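Local coordinates for N-acetylglucosamine-6-phosphate deacetylase (Mycobacterium smegmatis, PDB 6FV4), which probably removes the acetyl group from N-acetylglucosamine-6-phosphate as a metal-dependent hydrolase of the amidohydrolase superfamily, at residues V174-I179 with R356-P361; G197-V202 with A220-H225; Q326-A331 with H378-T383. The protein carries 1 engineered substitution. All blocks are in the same frame, centred on the assembly; numbering follows the deposited sequence.

Contact 1: V174-I179 with R356-P361; sequences VRMVTI and RALGLP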
ATOM      1  N   VAL B 174     -12.913  24.622  16.762  1.00 26.82           N
ATOM      2  CA  VAL B 174     -13.161  23.547  15.805  1.00 32.64           C
ATOM      3  C   VAL B 174     -11.863  23.327  15.038  1.00 29.46           C
ATOM      4  O   VAL B 174     -11.391  24.219  14.326  1.00 29.62           O
ATOM      5  CB  VAL B 174     -14.328  23.860  14.860  1.00 30.62           C
ATOM      6  CG1 VAL B 174     -14.394  22.777  13.764  1.00 25.68           C
ATOM      7  CG2 VAL B 174     -15.649  23.886  15.627  1.00 28.33           C
ATOM      8  N   ARG B 175     -11.266  22.154  15.214  1.00 32.05           N
ATOM      9  CA  ARG B 175      -9.938  21.874  14.684  1.00 28.59           C
ATOM     10  C   ARG B 175      -9.959  21.017  13.430  1.00 30.99           C
ATOM     11  O   ARG B 175      -9.037  21.115  12.612  1.00 26.66           O
ATOM     12  CB  ARG B 175      -9.082  21.190  15.755  1.00 27.98           C
ATOM     13  CG  ARG B 175      -8.870  21.996  17.016  1.00 31.48           C
ATOM     14  CD  ARG B 175      -8.226  23.334  16.711  1.00 39.06           C
ATOM     15  NE  ARG B 175      -6.826  23.167  16.336  1.00 41.89           N
ATOM     16  CZ  ARG B 175      -5.805  23.382  17.164  1.00 45.79           C
ATOM     17  NH1 ARG B 175      -6.030  23.779  18.415  1.00 44.12           N
ATOM     18  NH2 ARG B 175      -4.559  23.199  16.742  1.00 42.76           N
ATOM     19  N   MET B 176     -10.994  20.201  13.243  1.00 27.26           N
ATOM     20  CA  MET B 176     -11.037  19.291  12.111  1.00 26.84           C
ATOM     21  C   MET B 176     -12.481  19.101  11.669  1.00 24.01           C
ATOM     22  O   MET B 176     -13.390  19.017  12.507  1.00 26.20           O
ATOM     23  CB  MET B 176     -10.400  17.938  12.467  1.00 22.77           C
ATOM     24  CG  MET B 176     -10.403  16.954  11.315  1.00 26.14           C
ATOM     25  SD  MET B 176      -9.193  15.629  11.585  1.00 28.66           S
ATOM     26  CE  MET B 176      -9.885  14.792  13.009  1.00 25.73           C
ATOM     27  N   VAL B 177     -12.686  19.046  10.352  1.00 23.63           N
ATOM     28  CA  VAL B 177     -14.002  18.837   9.748  1.00 25.26           C
ATOM     29  C   VAL B 177     -13.875  17.788   8.645  1.00 24.99           C
ATOM     30  O   VAL B 177     -13.103  17.972   7.696  1.00 26.78           O
ATOM     31  CB  VAL B 177     -14.581  20.142   9.179  1.00 23.70           C
ATOM     32  CG1 VAL B 177     -15.923  19.882   8.456  1.00 21.97           C
ATOM     33  CG2 VAL B 177     -14.777  21.163  10.299  1.00 25.97           C
ATOM     34  N   THR B 178     -14.636  16.700   8.762  1.00 26.63           N
ATOM     35  CA  THR B 178     -14.670  15.653   7.736  1.00 26.84           C
ATOM     36  C   THR B 178     -15.610  16.053   6.598  1.00 29.92           C
ATOM     37  O   THR B 178     -16.765  16.438   6.836  1.00 29.33           O
ATOM     38  CB  THR B 178     -15.124  14.326   8.338  1.00 25.80           C
ATOM     39  OG1 THR B 178     -14.151  13.880   9.289  1.00 27.18           O
ATOM     40  CG2 THR B 178     -15.268  13.257   7.246  1.00 28.35           C
ATOM     41  N   ILE B 179     -15.101  15.987   5.367  1.00 26.46           N
ATOM     42  CA  ILE B 179     -15.803  16.416   4.162  1.00 27.63           C
ATOM     43  C   ILE B 179     -15.837  15.241   3.190  1.00 31.87           C
ATOM     44  O   ILE B 179     -14.788  14.670   2.872  1.00 30.89           O
ATOM     45  CB  ILE B 179     -15.112  17.633   3.516  1.00 26.21           C
ATOM     46  CG1 ILE B 179     -15.182  18.841   4.445  1.00 27.28           C
ATOM     47  CG2 ILE B 179     -15.757  18.008   2.181  1.00 30.06           C
ATOM     48  CD1 ILE B 179     -16.603  19.284   4.678  1.00 25.35           C
ATOM     49  N   ARG B 356       0.732  16.664  15.118  1.00 22.10           N
ATOM     50  CA  ARG B 356       1.215  17.469  14.002  1.00 27.31           C
ATOM     51  C   ARG B 356       0.126  17.666  12.952  1.00 31.94           C
ATOM     52  O   ARG B 356      -0.049  18.770  12.424  1.00 25.61           O
ATOM     53  CB  ARG B 356       2.454  16.799  13.391  1.00 30.33           C
ATOM     54  CG  ARG B 356       3.198  17.640  12.382  1.00 31.71           C
ATOM     55  CD  ARG B 356       4.314  16.841  11.747  1.00 38.97           C
ATOM     56  NE  ARG B 356       3.805  15.596  11.195  1.00 40.83           N
ATOM     57  CZ  ARG B 356       4.336  14.396  11.434  1.00 40.22           C
ATOM     58  NH1 ARG B 356       5.407  14.275  12.214  1.00 44.64           N
ATOM     59  NH2 ARG B 356       3.801  13.320  10.879  1.00 34.75           N
ATOM     60  N   ALA B 357      -0.618  16.606  12.630  1.00 28.65           N
ATOM     61  CA  ALA B 357      -1.669  16.733  11.627  1.00 26.98           C
ATOM     62  C   ALA B 357      -2.718  17.763  12.041  1.00 25.71           C
ATOM     63  O   ALA B 357      -3.260  18.480  11.193  1.00 26.50           O
ATOM     64  CB  ALA B 357      -2.331  15.376  11.381  1.00 26.06           C
ATOM     65  N   LEU B 358      -3.022  17.844  13.325  1.00 25.04           N
ATOM     66  CA  LEU B 358      -4.065  18.743  13.806  1.00 29.50           C
ATOM     67  C   LEU B 358      -3.538  20.095  14.257  1.00 31.41           C
ATOM     68  O   LEU B 358      -4.328  20.928  14.716  1.00 34.42           O
ATOM     69  CB  LEU B 358      -4.845  18.086  14.944  1.00 27.63           C
ATOM     70  CG  LEU B 358      -6.073  17.410  14.330  1.00 31.99           C
ATOM     71  CD1 LEU B 358      -5.682  16.096  13.640  1.00 27.23           C
ATOM     72  CD2 LEU B 358      -7.162  17.190  15.340  1.00 31.18           C
ATOM     73  N   GLY B 359      -2.240  20.346  14.121  1.00 31.17           N
ATOM     74  CA  GLY B 359      -1.700  21.620  14.573  1.00 34.71           C
ATOM     75  C   GLY B 359      -1.721  21.778  16.071  1.00 36.78           C
ATOM     76  O   GLY B 359      -1.800  22.910  16.579  1.00 32.18           O
ATOM     77  N   LEU B 360      -1.674  20.670  16.799  1.00 31.26           N
ATOM     78  CA  LEU B 360      -1.677  20.713  18.248  1.00 34.51           C
ATOM     79  C   LEU B 360      -0.252  20.853  18.752  1.00 38.13           C
ATOM     80  O   LEU B 360       0.700  20.645  17.991  1.00 35.37           O
ATOM     81  CB  LEU B 360      -2.327  19.446  18.809  1.00 31.64           C
ATOM     82  CG  LEU B 360      -3.826  19.280  18.552  1.00 30.20           C
ATOM     83  CD1 LEU B 360      -4.257  17.814  18.751  1.00 27.64           C
ATOM     84  CD2 LEU B 360      -4.580  20.207  19.488  1.00 30.34           C
ATOM     85  N   PRO B 361      -0.060  21.253  20.030  1.00 36.99           N
ATOM     86  CA  PRO B 361       1.300  21.298  20.592  1.00 40.15           C
ATOM     87  C   PRO B 361       2.092  20.040  20.278  1.00 42.98           C
ATOM     88  O   PRO B 361       1.689  18.924  20.637  1.00 41.08           O
ATOM     89  CB  PRO B 361       1.063  21.455  22.100  1.00 39.96           C
ATOM     90  CG  PRO B 361      -0.433  21.671  22.274  1.00 44.25           C
ATOM     91  CD  PRO B 361      -1.030  21.904  20.923  1.00 38.66           C
TER
HETATM   92  O   HOH W   1      -6.765  22.719  13.225  1.00 37.13           O
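Arg175 reaches across from its strand and sets one guanidinium nitrogen between two backbone carbonyls. NH2 donates to Leu358 O at 3.1 Å. The bond is bent, 136° at the hydrogen, and Leu358 O lies 31° out of the guanidinium plane. Gly359 O is nearer to Arg175 NH2, at 2.8 Å, and lies at the edge of the group near its plane, but the bond to it is weak because of its poor angle. Leu360 covers one face of the guanidinium with CD2, 4.0 Å from Arg175 NH1.

The arginine chain is folded. CG is anti to the carbonyl carbon (chi1 -60°), and further bends at chi2 and chi3 bring NE round to a water. That water accepts from Arg175 NE at 3.1 Å. It is also 2.8 Å from Arg175 O, so it joins the side chain to its own backbone. Next along the strand, Met176 SD meets Leu358 CD1 at 4.1 Å, the two side chains crossing at about a right angle.

Gly359 has positive phi and ends helix 339-357 in a Schellman motif. The turn presents two successive carbonyls to the one arginine. Helix C-terminal carbonyls carry partial negative charge, so the cation probably suits this end.

Met176 also touches His136 and Glu253, and its side chain is about 5 Å from that of the zinc ligand His72. Strand 174-179 runs parallel between strands 134-138 and 199-202 in the barrel of the amidohydrolase fold. The contact thus brings the C-terminal end of helix 339-357 against the start of a barrel strand.

Contact 2: G197-V202 with A220-H225; sequences GVVAAV and ATVGTH. With CD (cadmium ion), chain J.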
ATOM      1  N   GLY B 197      -8.142  28.148   9.149  1.00 37.03           N
ATOM      2  CA  GLY B 197      -7.238  27.425  10.020  1.00 35.47           C
ATOM      3  C   GLY B 197      -7.764  26.115  10.559  1.00 30.39           C
ATOM      4  O   GLY B 197      -7.254  25.633  11.572  1.00 34.07           O
ATOM      5  N   VAL B 198      -8.780  25.528   9.926  1.00 29.84           N
ATOM      6  CA  VAL B 198      -9.307  24.221  10.318  1.00 29.16           C
ATOM      7  C   VAL B 198      -8.762  23.155   9.368  1.00 28.45           C
ATOM      8  O   VAL B 198      -8.612  23.403   8.168  1.00 26.76           O
ATOM      9  CB  VAL B 198     -10.842  24.230  10.308  1.00 27.41           C
ATOM     10  CG1 VAL B 198     -11.389  22.874  10.733  1.00 26.36           C
ATOM     11  CG2 VAL B 198     -11.393  25.379  11.195  1.00 29.54           C
ATOM     12  N   VAL B 199      -8.455  21.972   9.907  1.00 29.67           N
ATOM     13  CA  VAL B 199      -8.033  20.848   9.076  1.00 25.48           C
ATOM     14  C   VAL B 199      -9.242  20.275   8.348  1.00 26.97           C
ATOM     15  O   VAL B 199     -10.307  20.047   8.943  1.00 28.63           O
ATOM     16  CB  VAL B 199      -7.337  19.769   9.922  1.00 28.76           C
ATOM     17  CG1 VAL B 199      -6.977  18.569   9.056  1.00 26.71           C
ATOM     18  CG2 VAL B 199      -6.075  20.316  10.607  1.00 31.40           C
ATOM     19  N   ALA B 200      -9.093  20.048   7.049  1.00 28.67           N
ATOM     20  CA  ALA B 200     -10.112  19.375   6.261  1.00 25.49           C
ATOM     21  C   ALA B 200      -9.718  17.908   6.146  1.00 29.88           C
ATOM     22  O   ALA B 200      -8.611  17.594   5.690  1.00 28.62           O
ATOM     23  CB  ALA B 200     -10.262  20.036   4.891  1.00 27.24           C
ATOM     24  N   ALA B 201     -10.598  17.014   6.596  1.00 28.27           N
ATOM     25  CA  ALA B 201     -10.392  15.579   6.487  1.00 29.74           C
ATOM     26  C   ALA B 201     -11.343  15.002   5.444  1.00 30.31           C
ATOM     27  O   ALA B 201     -12.439  15.519   5.247  1.00 28.52           O
ATOM     28  CB  ALA B 201     -10.601  14.889   7.843  1.00 25.51           C
ATOM     29  N   VAL B 202     -10.907  13.939   4.746  1.00 30.39           N
ATOM     30  CA  VAL B 202     -11.753  13.227   3.788  1.00 29.51           C
ATOM     31  C   VAL B 202     -12.265  11.964   4.466  1.00 27.91           C
ATOM     32  O   VAL B 202     -11.488  11.227   5.081  1.00 29.04           O
ATOM     33  CB  VAL B 202     -10.994  12.878   2.490  1.00 29.40           C
ATOM     34  CG1 VAL B 202     -11.805  11.903   1.635  1.00 29.94           C
ATOM     35  CG2 VAL B 202     -10.714  14.105   1.681  1.00 28.48           C
ATOM     36  N   ALA B 220      -7.254  19.377   1.678  1.00 27.23           N
ATOM     37  CA  ALA B 220      -7.496  18.331   2.657  1.00 27.86           C
ATOM     38  C   ALA B 220      -6.179  17.654   3.008  1.00 27.52           C
ATOM     39  O   ALA B 220      -5.351  17.398   2.131  1.00 28.94           O
ATOM     40  CB  ALA B 220      -8.508  17.319   2.110  1.00 27.92           C
ATOM     41  N   THR B 221      -5.967  17.387   4.303  1.00 23.12           N
ATOM     42  CA  THR B 221      -4.688  16.846   4.764  1.00 27.88           C
ATOM     43  C   THR B 221      -4.839  15.645   5.684  1.00 28.99           C
ATOM     44  O   THR B 221      -3.830  15.185   6.241  1.00 26.92           O
ATOM     45  CB  THR B 221      -3.864  17.907   5.510  1.00 30.36           C
ATOM     46  OG1 THR B 221      -4.642  18.451   6.588  1.00 28.14           O
ATOM     47  CG2 THR B 221      -3.395  19.019   4.570  1.00 30.50           C
ATOM     48  N   VAL B 222      -6.062  15.151   5.898  1.00 27.21           N
ATOM     49  CA  VAL B 222      -6.299  14.018   6.788  1.00 28.11           C
ATOM     50  C   VAL B 222      -7.298  13.078   6.127  1.00 29.17           C
ATOM     51  O   VAL B 222      -8.235  13.533   5.459  1.00 30.35           O
ATOM     52  CB  VAL B 222      -6.789  14.476   8.181  1.00 26.57           C
ATOM     53  CG1 VAL B 222      -7.303  13.290   8.994  1.00 24.04           C
ATOM     54  CG2 VAL B 222      -5.658  15.190   8.949  1.00 26.21           C
ATOM     55  N   GLY B 223      -7.070  11.773   6.268  1.00 27.63           N
ATOM     56  CA  GLY B 223      -8.070  10.769   5.944  1.00 25.87           C
ATOM     57  C   GLY B 223      -8.746  10.266   7.206  1.00 29.05           C
ATOM     58  O   GLY B 223      -8.085   9.736   8.102  1.00 26.58           O
ATOM     59  N   THR B 224     -10.071  10.488   7.298  1.00 29.21           N
ATOM     60  CA  THR B 224     -10.861  10.007   8.434  1.00 29.94           C
ATOM     61  C   THR B 224     -11.040   8.496   8.356  1.00 26.40           C
ATOM     62  O   THR B 224     -11.555   7.992   7.357  1.00 28.95           O
ATOM     63  CB  THR B 224     -12.244  10.672   8.464  1.00 24.76           C
ATOM     64  OG1 THR B 224     -12.098  12.089   8.420  1.00 28.05           O
ATOM     65  CG2 THR B 224     -12.990  10.295   9.720  1.00 28.23           C
ATOM     66  N   HIS B 225     -10.715   7.806   9.462  1.00 21.49           N
ATOM     67  CA  HIS B 225     -10.546   6.359   9.604  1.00 27.91           C
ATOM     68  C   HIS B 225     -10.525   5.600   8.275  1.00 30.88           C
ATOM     69  O   HIS B 225     -11.533   5.014   7.851  1.00 26.22           O
ATOM     70  CB  HIS B 225     -11.595   5.752  10.553  1.00 27.29           C
ATOM     71  CG  HIS B 225     -13.016   6.137  10.248  1.00 25.42           C
ATOM     72  ND1 HIS B 225     -13.513   6.220   8.968  1.00 25.60           N
ATOM     73  CD2 HIS B 225     -14.050   6.424  11.072  1.00 29.12           C
ATOM     74  CE1 HIS B 225     -14.792   6.540   9.010  1.00 27.90           C
ATOM     75  NE2 HIS B 225     -15.146   6.648  10.276  1.00 26.37           N
TER
HETATM   76 CD    CD J 403     -17.198   7.508  11.320  1.00 27.76          CD
HETATM   77  O   HOH W   2      -6.394  20.462   5.827  1.00 24.57           O
HETATM   78  O   HOH W   3     -17.986   5.047  11.114  1.00 31.32           O
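Val199 and Val222 meet side chain to side chain, with Val199 CG1 against Val222 CG2 at 3.6 Å. The two cross at about a right angle. The same Val199 methyl also lies against Thr221 OG1, so one bump sits between two neighbours of the facing segment. Further along, Ala201 and Val222 are paired in parallel and point to the same side of the sheet. Ala201 CB packs against both Val222 CG1 at 3.8 Å and Thr224 OG1, which is close at 3.2 Å. On the reverse face, Val202 CG2 packs on Ala220 CB at 3.9 Å. CG2 is anti to the carbonyl carbon, which turns it back toward that alanine. Gly223, paired with Val202, presents no side chain on this face.

Three backbone bonds hold the segments in register. Thr221 N donates to Ala200 O, Val202 N to Val222 O, and Thr224 N to Val202 O at 2.7 Å. A water bridges Ala200 N and Thr221 OG1 beside the Val199 contact. These strands belong to the beta-alpha-beta unit that runs through helix 209-217, and they are adjacent staves of the barrel.

His225 lies two residues beyond strand 222-223, after Thr224. Its ring has Thr224 CG2 over the centre of one face, and NE2 binds the cadmium ion at 2.5 Å. Glu138, His150 and His204 are further protein ligands, and a water binds the metal at 2.6 Å. Thr224 OG1 is hydrogen-bonded to Thr178, and Glu253 accepts from the backbone N of His225. Backbone hydrogen bonds join the strands and methyls pack on both faces; beyond the strand, Thr224 and His225 bring polar groups to the metal site. The Glu253 bond and the Thr224 methyl over the ring are consistent with holding His225 in place for the metal.

Contact 3: Q326-A331 with H378-T383; sequences QVFRLA and HDLAVT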
ATOM      1  N   GLN B 326      -5.055   0.552  24.140  1.00 36.29           N
ATOM      2  CA  GLN B 326      -5.248  -0.696  23.406  1.00 32.75           C
ATOM      3  C   GLN B 326      -4.724  -0.592  21.980  1.00 31.69           C
ATOM      4  O   GLN B 326      -4.090  -1.527  21.480  1.00 28.04           O
ATOM      5  CB  GLN B 326      -6.728  -1.093  23.399  1.00 34.73           C
ATOM      6  CG  GLN B 326      -7.236  -1.625  24.734  1.00 35.94           C
ATOM      7  CD  GLN B 326      -8.755  -1.661  24.810  1.00 44.11           C
ATOM      8  OE1 GLN B 326      -9.379  -0.688  25.222  1.00 35.25           O
ATOM      9  NE2 GLN B 326      -9.354  -2.790  24.433  1.00 47.14           N
ATOM     10  N   VAL B 327      -4.978   0.524  21.296  1.00 29.88           N
ATOM     11  CA  VAL B 327      -4.523   0.610  19.912  1.00 29.85           C
ATOM     12  C   VAL B 327      -3.001   0.712  19.850  1.00 31.62           C
ATOM     13  O   VAL B 327      -2.371   0.146  18.943  1.00 30.30           O
ATOM     14  CB  VAL B 327      -5.201   1.769  19.164  1.00 29.20           C
ATOM     15  CG1 VAL B 327      -6.730   1.631  19.242  1.00 27.93           C
ATOM     16  CG2 VAL B 327      -4.746   3.093  19.703  1.00 30.84           C
ATOM     17  N   PHE B 328      -2.389   1.411  20.817  1.00 27.69           N
ATOM     18  CA  PHE B 328      -0.930   1.460  20.903  1.00 30.51           C
ATOM     19  C   PHE B 328      -0.344   0.054  21.013  1.00 30.79           C
ATOM     20  O   PHE B 328       0.589  -0.307  20.283  1.00 26.89           O
ATOM     21  CB  PHE B 328      -0.509   2.308  22.106  1.00 27.83           C
ATOM     22  CG  PHE B 328       0.994   2.491  22.247  1.00 27.74           C
ATOM     23  CD1 PHE B 328       1.656   3.490  21.548  1.00 29.12           C
ATOM     24  CD2 PHE B 328       1.733   1.674  23.090  1.00 27.74           C
ATOM     25  CE1 PHE B 328       3.044   3.675  21.692  1.00 31.07           C
ATOM     26  CE2 PHE B 328       3.114   1.845  23.227  1.00 26.74           C
ATOM     27  CZ  PHE B 328       3.766   2.847  22.525  1.00 27.76           C
ATOM     28  N   ARG B 329      -0.876  -0.744  21.939  1.00 32.56           N
ATOM     29  CA  ARG B 329      -0.364  -2.092  22.166  1.00 31.77           C
ATOM     30  C   ARG B 329      -0.610  -2.984  20.954  1.00 34.30           C
ATOM     31  O   ARG B 329       0.251  -3.790  20.589  1.00 33.56           O
ATOM     32  CB  ARG B 329      -1.013  -2.657  23.431  1.00 33.53           C
ATOM     33  CG  ARG B 329      -0.547  -4.019  23.890  1.00 42.45           C
ATOM     34  CD  ARG B 329      -1.088  -4.345  25.301  1.00 41.27           C
ATOM     35  NE  ARG B 329      -2.483  -3.939  25.501  1.00 45.44           N
ATOM     36  CZ  ARG B 329      -2.895  -3.006  26.364  1.00 44.70           C
ATOM     37  NH1 ARG B 329      -2.025  -2.361  27.136  1.00 41.84           N
ATOM     38  NH2 ARG B 329      -4.188  -2.718  26.458  1.00 43.29           N
ATOM     39  N   LEU B 330      -1.767  -2.833  20.292  1.00 32.01           N
ATOM     40  CA  LEU B 330      -2.016  -3.589  19.063  1.00 34.75           C
ATOM     41  C   LEU B 330      -1.132  -3.101  17.916  1.00 34.14           C
ATOM     42  O   LEU B 330      -0.654  -3.901  17.102  1.00 32.17           O
ATOM     43  CB  LEU B 330      -3.498  -3.502  18.687  1.00 29.52           C
ATOM     44  CG  LEU B 330      -4.425  -4.393  19.520  1.00 33.49           C
ATOM     45  CD1 LEU B 330      -5.905  -4.154  19.217  1.00 32.42           C
ATOM     46  CD2 LEU B 330      -4.036  -5.887  19.299  1.00 32.28           C
ATOM     47  N   ALA B 331      -0.897  -1.793  17.834  1.00 30.65           N
ATOM     48  CA  ALA B 331       0.030  -1.266  16.837  1.00 29.93           C
ATOM     49  C   ALA B 331       1.425  -1.873  16.997  1.00 31.42           C
ATOM     50  O   ALA B 331       2.058  -2.262  16.008  1.00 33.34           O
ATOM     51  CB  ALA B 331       0.091   0.263  16.939  1.00 29.11           C
ATOM     52  N   HIS B 378       5.983  -4.131  31.067  1.00 49.36           N
ATOM     53  CA  HIS B 378       6.492  -4.928  29.950  1.00 42.83           C
ATOM     54  C   HIS B 378       5.363  -5.455  29.077  1.00 43.82           C
ATOM     55  O   HIS B 378       5.548  -5.628  27.867  1.00 44.26           O
ATOM     56  CB  HIS B 378       7.379  -6.074  30.452  1.00 50.81           C
ATOM     57  CG  HIS B 378       8.843  -5.727  30.493  1.00 56.42           C
ATOM     58  ND1 HIS B 378       9.560  -5.377  29.367  1.00 60.51           N
ATOM     59  CD2 HIS B 378       9.716  -5.655  31.529  1.00 51.36           C
ATOM     60  CE1 HIS B 378      10.810  -5.110  29.706  1.00 56.98           C
ATOM     61  NE2 HIS B 378      10.931  -5.270  31.013  1.00 50.36           N
ATOM     62  N   ASP B 379       4.185  -5.676  29.653  1.00 44.98           N
ATOM     63  CA  ASP B 379       3.020  -6.008  28.838  1.00 48.82           C
ATOM     64  C   ASP B 379       2.468  -4.809  28.073  1.00 42.72           C
ATOM     65  O   ASP B 379       1.420  -4.941  27.434  1.00 43.68           O
ATOM     66  CB  ASP B 379       1.922  -6.606  29.720  1.00 46.56           C
ATOM     67  CG  ASP B 379       2.342  -7.917  30.377  1.00 58.80           C
ATOM     68  OD1 ASP B 379       3.195  -8.641  29.801  1.00 55.81           O
ATOM     69  OD2 ASP B 379       1.826  -8.218  31.478  1.00 63.71           O
ATOM     70  N   LEU B 380       3.144  -3.659  28.119  1.00 43.11           N
ATOM     71  CA  LEU B 380       2.648  -2.413  27.533  1.00 37.54           C
ATOM     72  C   LEU B 380       1.287  -2.015  28.105  1.00 37.89           C
ATOM     73  O   LEU B 380       0.460  -1.417  27.414  1.00 36.73           O
ATOM     74  CB  LEU B 380       2.593  -2.491  26.003  1.00 40.38           C
ATOM     75  CG  LEU B 380       3.933  -2.673  25.276  1.00 41.32           C
ATOM     76  CD1 LEU B 380       3.816  -2.289  23.804  1.00 38.27           C
ATOM     77  CD2 LEU B 380       5.031  -1.859  25.957  1.00 38.01           C
ATOM     78  N   ALA B 381       1.041  -2.337  29.371  1.00 36.02           N
ATOM     79  CA  ALA B 381      -0.124  -1.823  30.076  1.00 38.93           C
ATOM     80  C   ALA B 381       0.235  -0.533  30.801  1.00 35.60           C
ATOM     81  O   ALA B 381       1.317  -0.425  31.385  1.00 33.21           O
ATOM     82  CB  ALA B 381      -0.662  -2.840  31.084  1.00 36.09           C
ATOM     83  N   VAL B 382      -0.692   0.430  30.770  1.00 34.36           N
ATOM     84  CA  VAL B 382      -0.515   1.703  31.461  1.00 31.02           C
ATOM     85  C   VAL B 382      -0.501   1.479  32.963  1.00 34.25           C
ATOM     86  O   VAL B 382      -1.441   0.910  33.533  1.00 33.12           O
ATOM     87  CB  VAL B 382      -1.634   2.685  31.093  1.00 32.01           C
ATOM     88  CG1 VAL B 382      -1.540   3.937  31.982  1.00 30.02           C
ATOM     89  CG2 VAL B 382      -1.574   3.049  29.625  1.00 34.22           C
ATOM     90  N   THR B 383       0.558   1.951  33.617  1.00 28.82           N
ATOM     91  CA  THR B 383       0.656   1.905  35.067  1.00 30.80           C
ATOM     92  C   THR B 383       0.649   3.288  35.702  1.00 32.77           C
ATOM     93  O   THR B 383       0.377   3.400  36.902  1.00 35.65           O
ATOM     94  CB  THR B 383       1.931   1.161  35.492  1.00 33.51           C
ATOM     95  OG1 THR B 383       3.066   1.801  34.900  1.00 32.76           O
ATOM     96  CG2 THR B 383       1.890  -0.297  35.008  1.00 38.46           C
TER
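The Arg329 and Leu380 side chains lie alongside each other and point opposite ways, the arginine leaving its helix as the leucine comes in from the loop. Arg329 CG lies beside Leu380 CB at 4.1 Å. Beyond this point the arginine runs along the backbone of 379-381. Its CD is 3.3 Å from Asp379 O, and NH1 then reaches Leu380 O at 2.7 Å. That hydrogen bond is weak, with 129° at the hydrogen, although the oxygen lies at the guanidinium edge near its plane.

The torsions explain the reach. With CG anti to the backbone N (chi1 -176°) and chi2 also extended, the chain runs straight out from the helix. A bend at chi3 (41°) then turns the guanidinium toward the carbonyl. Its NH1 also comes 3.5 Å from Ala381 CA, placed obliquely to the group. Glu325, one turn earlier on the helix, forms a long, weak ion pair with the same NH1.

Phe328 takes the inner side. Its CE2 meets Leu380 CD1 at 4.2 Å, obliquely to the ring. Leu380 thus has the aliphatic part of Arg329 along its CB and the phenylalanine at its tip. Leu380 has positive phi, and its carbonyl faces the arginine while its side chain is buried.

Glu325 accepts from Val382 N, so the helix also bonds to the first residue of strand 382-387. Phe328 meets the ring of Phe68 and packs on Ala346, Val347 and Ala350 of helix 339-357; Leu380 touches Leu343 of that helix. The contact seats the turn between antiparallel strands 373-376 and 382-387 against helices 324-334 and 339-357.

From the N terminus, strand 174-179 comes first, and its partner 356-361 closes contact 1 only after 176 intervening residues. Contact 2 opens and closes within that span, joining two successive barrel strands through a short loop that includes helix 209-217. The two touch: Ile179 N lies 2.7 Å from Ala201 O, a probable hydrogen bond between adjoining strands. Contact 3 opens at 326-331, before contact 1 has closed, and closes at 378-383, so contacts 1 and 3 cross. Contact 2 precedes contact 3 in series. Contact 3 lies across the chain's centre from the others, about 25 Å from contact 1 between centres, and ties helix 324-334 to the turn that leads into strand 382-387.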